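Local structure of DUAL specificity protein phosphatase 14 (2WGP) at the interface of chains A and B. The protein removes phosphate from tyrosine, serine and threonine residues of proteins, inactivating the MAP kinases ERK, JNK and p38 and restraining T-cell receptor signalling through TAB1. Residues are numbered along the deposited sequence; one frame, centred on the assembly and turned at random. Chains: chain A/B, DUAL specificity protein phosphatase 14.

Contact 1: the interface of chains A and B. Residues chain A 148, 175-177, 180, 185, 188; chain B 84, 86-87, 89, 156, 160, 163.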
ATOM      1  N   ARG A 148     -20.726 -15.822   0.030  1.00 23.55           N
ATOM      2  CA  ARG A 148     -19.977 -14.704   0.609  1.00 23.88           C
ATOM      3  C   ARG A 148     -18.831 -14.295  -0.335  1.00 23.33           C
ATOM      4  O   ARG A 148     -17.670 -14.563  -0.075  1.00 23.63           O
ATOM      5  CB  ARG A 148     -19.430 -15.112   1.981  1.00 23.92           C
ATOM      6  CG  ARG A 148     -18.923 -13.969   2.807  1.00 23.62           C
ATOM      7  CD  ARG A 148     -19.976 -13.382   3.668  1.00 23.48           C
ATOM      8  NE  ARG A 148     -19.448 -12.363   4.553  1.00 22.84           N
ATOM      9  CZ  ARG A 148     -20.175 -11.632   5.394  1.00 22.96           C
ATOM     10  NH1 ARG A 148     -21.483 -11.766   5.428  1.00 23.16           N
ATOM     11  NH2 ARG A 148     -19.569 -10.759   6.206  1.00 23.67           N
ATOM     12  N   THR A 175     -16.423  -0.114   7.811  1.00 23.78           N
ATOM     13  CA  THR A 175     -16.839  -0.524   9.140  1.00 23.68           C
ATOM     14  C   THR A 175     -15.568  -0.616   9.975  1.00 24.07           C
ATOM     15  O   THR A 175     -14.460  -0.544   9.423  1.00 23.48           O
ATOM     16  CB  THR A 175     -17.587  -1.881   9.128  1.00 23.67           C
ATOM     17  OG1 THR A 175     -16.645  -2.956   9.068  1.00 21.43           O
ATOM     18  CG2 THR A 175     -18.568  -1.974   7.956  1.00 21.84           C
ATOM     19  N   PRO A 176     -15.711  -0.794  11.298  1.00 25.12           N
ATOM     20  CA  PRO A 176     -14.548  -1.023  12.145  1.00 25.48           C
ATOM     21  C   PRO A 176     -13.736  -2.251  11.728  1.00 25.20           C
ATOM     22  O   PRO A 176     -12.577  -2.361  12.102  1.00 25.96           O
ATOM     23  CB  PRO A 176     -15.170  -1.223  13.531  1.00 25.35           C
ATOM     24  CG  PRO A 176     -16.485  -0.594  13.449  1.00 25.97           C
ATOM     25  CD  PRO A 176     -16.954  -0.802  12.088  1.00 26.10           C
ATOM     26  N   TYR A 177     -14.324  -3.145  10.928  1.00 24.49           N
ATOM     27  CA  TYR A 177     -13.703  -4.419  10.567  1.00 24.25           C
ATOM     28  C   TYR A 177     -13.218  -4.482   9.120  1.00 24.50           C
ATOM     29  O   TYR A 177     -12.815  -5.530   8.647  1.00 24.98           O
ATOM     30  CB  TYR A 177     -14.705  -5.543  10.878  1.00 24.80           C
ATOM     31  CG  TYR A 177     -15.298  -5.388  12.261  1.00 22.45           C
ATOM     32  CD1 TYR A 177     -14.478  -5.202  13.369  1.00 22.68           C
ATOM     33  CD2 TYR A 177     -16.679  -5.400  12.473  1.00 24.67           C
ATOM     34  CE1 TYR A 177     -14.993  -5.024  14.629  1.00 22.46           C
ATOM     35  CE2 TYR A 177     -17.209  -5.237  13.749  1.00 23.51           C
ATOM     36  CZ  TYR A 177     -16.358  -5.064  14.831  1.00 24.46           C
ATOM     37  OH  TYR A 177     -16.825  -4.890  16.114  1.00 24.26           O
ATOM     38  N   VAL A 180     -16.615  -3.132   3.344  1.00 23.19           N
ATOM     39  CA  VAL A 180     -17.417  -4.269   2.895  1.00 22.72           C
ATOM     40  C   VAL A 180     -18.630  -3.743   2.144  1.00 23.02           C
ATOM     41  O   VAL A 180     -19.042  -2.592   2.379  1.00 23.60           O
ATOM     42  CB  VAL A 180     -17.897  -5.133   4.115  1.00 23.65           C
ATOM     43  CG1 VAL A 180     -16.707  -5.810   4.794  1.00 23.77           C
ATOM     44  CG2 VAL A 180     -18.730  -4.253   5.143  1.00 21.89           C
ATOM     45  N   GLU A 185     -22.643  -5.387   6.270  1.00 26.46           N
ATOM     46  CA  GLU A 185     -22.796  -4.568   7.480  1.00 26.98           C
ATOM     47  C   GLU A 185     -24.218  -4.758   8.026  1.00 27.35           C
ATOM     48  O   GLU A 185     -24.407  -4.945   9.229  1.00 28.48           O
ATOM     49  CB  GLU A 185     -22.506  -3.105   7.151  1.00 27.18           C
ATOM     50  CG  GLU A 185     -22.147  -2.251   8.339  1.00 31.24           C
ATOM     51  CD  GLU A 185     -23.359  -1.700   9.051  1.00 35.43           C
ATOM     52  OE1 GLU A 185     -24.430  -1.656   8.406  1.00 38.64           O
ATOM     53  OE2 GLU A 185     -23.240  -1.283  10.235  1.00 37.04           O
ATOM     54  N   SER A 188     -24.712  -8.025   9.849  1.00 31.54           N
ATOM     55  CA  SER A 188     -23.980  -8.055  11.139  1.00 32.62           C
ATOM     56  C   SER A 188     -24.800  -7.507  12.315  1.00 33.40           C
ATOM     57  O   SER A 188     -24.481  -7.763  13.480  1.00 31.66           O
ATOM     58  CB  SER A 188     -22.651  -7.282  11.061  1.00 33.14           C
ATOM     59  OG  SER A 188     -22.841  -5.872  11.066  1.00 34.18           O
TER
ATOM     60  N   PRO B  84     -13.026  -9.698   7.449  1.00 23.78           N
ATOM     61  CA  PRO B  84     -13.799  -8.888   8.407  1.00 23.77           C
ATOM     62  C   PRO B  84     -14.538  -9.751   9.428  1.00 23.77           C
ATOM     63  O   PRO B  84     -15.783  -9.697   9.540  1.00 23.61           O
ATOM     64  CB  PRO B  84     -14.783  -8.131   7.495  1.00 23.89           C
ATOM     65  CG  PRO B  84     -15.058  -9.106   6.420  1.00 24.78           C
ATOM     66  CD  PRO B  84     -13.755  -9.840   6.169  1.00 24.92           C
ATOM     67  N   GLY B  86     -14.812  -9.464  12.565  1.00 22.30           N
ATOM     68  CA  GLY B  86     -15.577  -8.657  13.490  1.00 22.63           C
ATOM     69  C   GLY B  86     -17.066  -8.542  13.195  1.00 22.61           C
ATOM     70  O   GLY B  86     -17.868  -8.313  14.110  1.00 23.34           O
ATOM     71  N   LEU B  87     -17.437  -8.696  11.923  1.00 23.56           N
ATOM     72  CA  LEU B  87     -18.832  -8.650  11.514  1.00 23.29           C
ATOM     73  C   LEU B  87     -19.613  -9.842  12.077  1.00 23.91           C
ATOM     74  O   LEU B  87     -20.838  -9.860  12.021  1.00 25.01           O
ATOM     75  CB  LEU B  87     -18.945  -8.611   9.975  1.00 22.54           C
ATOM     76  CG  LEU B  87     -18.481  -7.356   9.217  1.00 22.63           C
ATOM     77  CD1 LEU B  87     -18.588  -7.508   7.681  1.00 20.77           C
ATOM     78  CD2 LEU B  87     -19.262  -6.117   9.658  1.00 22.45           C
ATOM     79  N   PHE B  89     -18.776 -11.010  15.318  1.00 25.78           N
ATOM     80  CA  PHE B  89     -18.550 -11.013  16.764  1.00 25.22           C
ATOM     81  C   PHE B  89     -19.875 -11.126  17.520  1.00 25.28           C
ATOM     82  O   PHE B  89     -20.050 -12.065  18.316  1.00 24.52           O
ATOM     83  CB  PHE B  89     -17.763  -9.778  17.221  1.00 25.59           C
ATOM     84  CG  PHE B  89     -16.259  -9.808  16.901  1.00 23.43           C
ATOM     85  CD1 PHE B  89     -15.500  -8.651  17.097  1.00 23.19           C
ATOM     86  CD2 PHE B  89     -15.594 -10.958  16.419  1.00 23.13           C
ATOM     87  CE1 PHE B  89     -14.133  -8.651  16.825  1.00 23.60           C
ATOM     88  CE2 PHE B  89     -14.236 -10.931  16.155  1.00 23.31           C
ATOM     89  CZ  PHE B  89     -13.518  -9.787  16.364  1.00 22.96           C
ATOM     90  N   GLN B 156      -9.204  -5.918  15.160  1.00 22.86           N
ATOM     91  CA  GLN B 156     -10.658  -5.972  15.216  1.00 23.40           C
ATOM     92  C   GLN B 156     -11.147  -6.261  16.628  1.00 23.15           C
ATOM     93  O   GLN B 156     -12.116  -5.647  17.089  1.00 24.67           O
ATOM     94  CB  GLN B 156     -11.188  -6.986  14.194  1.00 22.59           C
ATOM     95  CG  GLN B 156     -10.907  -6.594  12.740  1.00 23.86           C
ATOM     96  CD  GLN B 156     -11.416  -7.599  11.726  1.00 24.13           C
ATOM     97  OE1 GLN B 156     -12.601  -7.956  11.740  1.00 23.81           O
ATOM     98  NE2 GLN B 156     -10.537  -8.034  10.801  1.00 26.70           N
ATOM     99  N   TYR B 160     -13.485  -3.889  19.120  1.00 23.24           N
ATOM    100  CA  TYR B 160     -14.672  -4.461  19.775  1.00 23.61           C
ATOM    101  C   TYR B 160     -14.604  -4.304  21.293  1.00 23.66           C
ATOM    102  O   TYR B 160     -15.597  -3.938  21.924  1.00 23.40           O
ATOM    103  CB  TYR B 160     -14.808  -5.930  19.416  1.00 23.60           C
ATOM    104  CG  TYR B 160     -16.111  -6.597  19.818  1.00 25.28           C
ATOM    105  CD1 TYR B 160     -17.352  -6.090  19.387  1.00 25.98           C
ATOM    106  CD2 TYR B 160     -16.103  -7.770  20.580  1.00 24.72           C
ATOM    107  CE1 TYR B 160     -18.535  -6.725  19.703  1.00 24.68           C
ATOM    108  CE2 TYR B 160     -17.285  -8.397  20.931  1.00 26.13           C
ATOM    109  CZ  TYR B 160     -18.495  -7.875  20.482  1.00 26.63           C
ATOM    110  OH  TYR B 160     -19.634  -8.537  20.810  1.00 28.14           O
ATOM    111  N   GLN B 163     -15.488  -0.779  22.040  1.00 25.48           N
ATOM    112  CA  GLN B 163     -16.944  -0.620  21.918  1.00 25.81           C
ATOM    113  C   GLN B 163     -17.652  -1.124  23.207  1.00 25.03           C
ATOM    114  O   GLN B 163     -18.590  -0.504  23.711  1.00 24.61           O
ATOM    115  CB  GLN B 163     -17.493  -1.404  20.720  1.00 25.94           C
ATOM    116  CG  GLN B 163     -17.055  -0.942  19.341  1.00 29.46           C
ATOM    117  CD  GLN B 163     -17.542  -1.903  18.241  1.00 31.05           C
ATOM    118  OE1 GLN B 163     -18.732  -2.202  18.185  1.00 35.94           O
ATOM    119  NE2 GLN B 163     -16.620  -2.431  17.418  1.00 26.51           N
TER
HETATM  120  O   HOH W   1     -22.346  -9.390  14.293  1.00 23.90           O
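The aromatic side chain of A:Tyr177, set against the neighbouring molecule, organises this patch between two phosphatase copies, which may be a crystal contact rather than a physiological one. A:Tyr177, in the turn between strands 172-175 and 178-181, lays one ring face against the short 3-10 helix 85-88 of chain B. The CA of B:Gly86 stands over the ring centre, 3.4 Å from the centroid, a CH-pi contact. The backside of the ring is capped toward its rim by A:Pro176 CB from its own chain, while B:Leu87 CD2 meets the ring edge in plane. B:Phe89 lies further off, edge-to-face.

Polar contacts fix the ends of the tyrosine. Its phenol meets the extended B:Gln163 tip to tip: B:Gln163 NE2 donates a hydrogen bond to A:Tyr177 OH at 2.8 Å (147° at H), with OH tilted 22° from the amide plane. At its base, the backbone N of A:Tyr177 donates to A:Thr175 OG1 at 3.0 Å. B:Gln156 crosses the ring obliquely, and its OE1 accepts the B:Gly86 N-H in the carbonyl plane, which probably helps to hold the glycine against the ring.

Aliphatic packing centres on B:Leu87, whose CD1 meets A:Val180 CG1 tip to tip at 3.8 Å. A:Ser188 OG, between the backbone N and carbonyl carbon (chi1 75°), turns back to the A:Glu185 carbonyl, and water 1 bridges A:Ser188 O and B:Leu87 O, 2.8 Å from each.

Contact 2: the interface of chains A and B. Residues chain A 79, 112, 114, 146, 148; chain B 60, 74, 76.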
ATOM      1  N   ASP A  79      -9.464 -17.341  -5.278  1.00 25.28           N
ATOM      2  CA  ASP A  79     -10.454 -16.603  -4.507  1.00 25.15           C
ATOM      3  C   ASP A  79      -9.754 -15.499  -3.698  1.00 25.18           C
ATOM      4  O   ASP A  79      -9.569 -15.611  -2.468  1.00 25.16           O
ATOM      5  CB  ASP A  79     -11.284 -17.537  -3.608  1.00 25.52           C
ATOM      6  CG  ASP A  79     -12.371 -16.795  -2.815  1.00 23.21           C
ATOM      7  OD1 ASP A  79     -12.744 -15.693  -3.232  1.00 21.32           O
ATOM      8  OD2 ASP A  79     -12.813 -17.306  -1.735  1.00 21.42           O
ATOM      9  N   ALA A 112     -15.268 -23.978  -2.504  1.00 22.33           N
ATOM     10  CA  ALA A 112     -16.189 -23.893  -1.374  1.00 22.64           C
ATOM     11  C   ALA A 112     -17.636 -23.596  -1.742  1.00 22.21           C
ATOM     12  O   ALA A 112     -18.514 -23.699  -0.903  1.00 22.66           O
ATOM     13  CB  ALA A 112     -15.660 -22.834  -0.354  1.00 21.38           C
ATOM     14  N   VAL A 114     -18.759 -20.695  -2.264  1.00 22.12           N
ATOM     15  CA  VAL A 114     -19.019 -19.511  -1.458  1.00 21.76           C
ATOM     16  C   VAL A 114     -18.800 -18.163  -2.203  1.00 21.83           C
ATOM     17  O   VAL A 114     -19.607 -17.227  -2.085  1.00 21.53           O
ATOM     18  CB  VAL A 114     -18.137 -19.579  -0.157  1.00 21.25           C
ATOM     19  CG1 VAL A 114     -18.111 -18.262   0.589  1.00 21.96           C
ATOM     20  CG2 VAL A 114     -18.631 -20.678   0.769  1.00 21.32           C
ATOM     21  N   VAL A 146     -24.816 -19.843   2.418  1.00 23.27           N
ATOM     22  CA  VAL A 146     -23.408 -19.706   2.768  1.00 23.43           C
ATOM     23  C   VAL A 146     -22.606 -18.800   1.831  1.00 23.42           C
ATOM     24  O   VAL A 146     -21.449 -18.505   2.142  1.00 23.33           O
ATOM     25  CB  VAL A 146     -22.682 -21.086   2.872  1.00 24.22           C
ATOM     26  CG1 VAL A 146     -23.350 -21.975   3.941  1.00 21.80           C
ATOM     27  CG2 VAL A 146     -22.594 -21.763   1.518  1.00 20.84           C
ATOM     28  N   ARG A 148     -20.726 -15.822   0.030  1.00 23.55           N
ATOM     29  CA  ARG A 148     -19.977 -14.704   0.609  1.00 23.88           C
ATOM     30  C   ARG A 148     -18.831 -14.295  -0.335  1.00 23.33           C
ATOM     31  O   ARG A 148     -17.670 -14.563  -0.075  1.00 23.63           O
ATOM     32  CB  ARG A 148     -19.430 -15.112   1.981  1.00 23.92           C
ATOM     33  CG  ARG A 148     -18.923 -13.969   2.807  1.00 23.62           C
ATOM     34  CD  ARG A 148     -19.976 -13.382   3.668  1.00 23.48           C
ATOM     35  NE  ARG A 148     -19.448 -12.363   4.553  1.00 22.84           N
ATOM     36  CZ  ARG A 148     -20.175 -11.632   5.394  1.00 22.96           C
ATOM     37  NH1 ARG A 148     -21.483 -11.766   5.428  1.00 23.16           N
ATOM     38  NH2 ARG A 148     -19.569 -10.759   6.206  1.00 23.67           N
TER
ATOM     39  N   ILE B  60     -14.257 -20.934   5.408  1.00 24.51           N
ATOM     40  CA  ILE B  60     -14.815 -21.007   4.081  0.50 24.14           C
ATOM     41  C   ILE B  60     -14.550 -22.412   3.504  1.00 24.08           C
ATOM     42  O   ILE B  60     -15.419 -23.002   2.863  1.00 23.93           O
ATOM     43  CB  ILE B  60     -14.269 -19.833   3.206  0.50 23.57           C
ATOM     44  CG1 ILE B  60     -14.856 -19.851   1.790  0.50 23.27           C
ATOM     45  CG2 ILE B  60     -12.735 -19.815   3.163  0.50 23.45           C
ATOM     46  CD1 ILE B  60     -14.686 -18.527   1.094  0.50 22.09           C
ATOM     47  N   LYS B  74     -22.426 -21.752   9.545  1.00 26.85           N
ATOM     48  CA  LYS B  74     -21.241 -21.501   8.720  1.00 26.89           C
ATOM     49  C   LYS B  74     -20.901 -20.015   8.784  1.00 26.67           C
ATOM     50  O   LYS B  74     -21.757 -19.165   8.524  1.00 26.55           O
ATOM     51  CB  LYS B  74     -21.554 -21.901   7.287  1.00 27.78           C
ATOM     52  CG  LYS B  74     -20.467 -21.666   6.240  1.00 29.62           C
ATOM     53  CD  LYS B  74     -19.496 -22.843   6.212  1.00 31.57           C
ATOM     54  CE  LYS B  74     -18.823 -22.953   4.866  1.00 29.69           C
ATOM     55  NZ  LYS B  74     -17.991 -24.167   4.762  1.00 27.94           N
ATOM     56  N   PRO B  76     -18.227 -18.026   6.824  1.00 25.86           N
ATOM     57  CA  PRO B  76     -17.295 -18.350   5.748  1.00 26.83           C
ATOM     58  C   PRO B  76     -16.205 -17.303   5.541  1.00 27.06           C
ATOM     59  O   PRO B  76     -16.212 -16.559   4.540  1.00 28.20           O
ATOM     60  CB  PRO B  76     -18.212 -18.484   4.521  1.00 26.66           C
ATOM     61  CG  PRO B  76     -19.318 -17.576   4.784  1.00 26.19           C
ATOM     62  CD  PRO B  76     -19.520 -17.553   6.278  1.00 27.00           C
TER
HETATM   63  O   HOH W   2     -18.527 -24.429   1.772  1.00 20.23           O
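The CX5R phosphate-binding loop of the protein-tyrosine phosphatase family, which starts at the nucleophile A:Cys110, supplies A:Ala112 and A:Val114 to this patch. A:Asp79 corresponds to the general acid of dual-specificity phosphatases, so chain B is packed beside catalytic elements of chain A; this pairing may be a product of crystal packing.

Apolar contact dominates. B:Ile60 reaches in with CG1 anti to its backbone N (chi1 -179°) and an extended chain, carrying CD1 to the catalytic loop. There it crosses A:Val114 obliquely, and B:Ile60 CD1 sits tightly against A:Val114 CG1 at 3.5 Å. The valine presents this methyl because CG1 is anti to its own backbone N (chi1 167°). A:Ala112 CB packs against the isoleucine stem, 3.8 Å from B:Ile60 CG1. A second apolar group lies beside it: the bent B:Lys74 chain uses its CG to meet A:Val146 CG1 at 3.7 Å, crossing obliquely. B:Pro76 touches A:Val114 CG1 with its CB, and its CG faces A:Arg148 CB at 3.7 Å, the two side chains crossing at about a right angle.

Polar groups play a lesser part. The methyl end of B:Ile60 points tip to tip at the A:Asp79 carboxylate, B:Ile60 CD1 being 3.6 Å from A:Asp79 OD2, so that a methyl rather than a polar group faces this oxygen across the contact. Direct N or O pairing between the sides is absent. Instead water 2 joins the A:Ala112 carbonyl O, at 2.8 Å, to the B:Lys74 side-chain amine NZ, at 3.0 Å.

The centres of contact 1 and contact 2 lie about 16 Å apart, and A:Arg148 joins them: its CB belongs to contact 2, while its guanidinium end reaches contact 1. Contact 1 draws on the C-terminal hairpin and helix 182-188 of chain A; its centre is about 23 Å from A:Cys110, that of contact 2 about 8 Å from the same nucleophile. The pairing is not an exact two-fold, so the two copies present different surfaces. If it persisted in solution, contact 1 could help hold chain B where contact 2 would probably hinder substrate access to the active site of chain A.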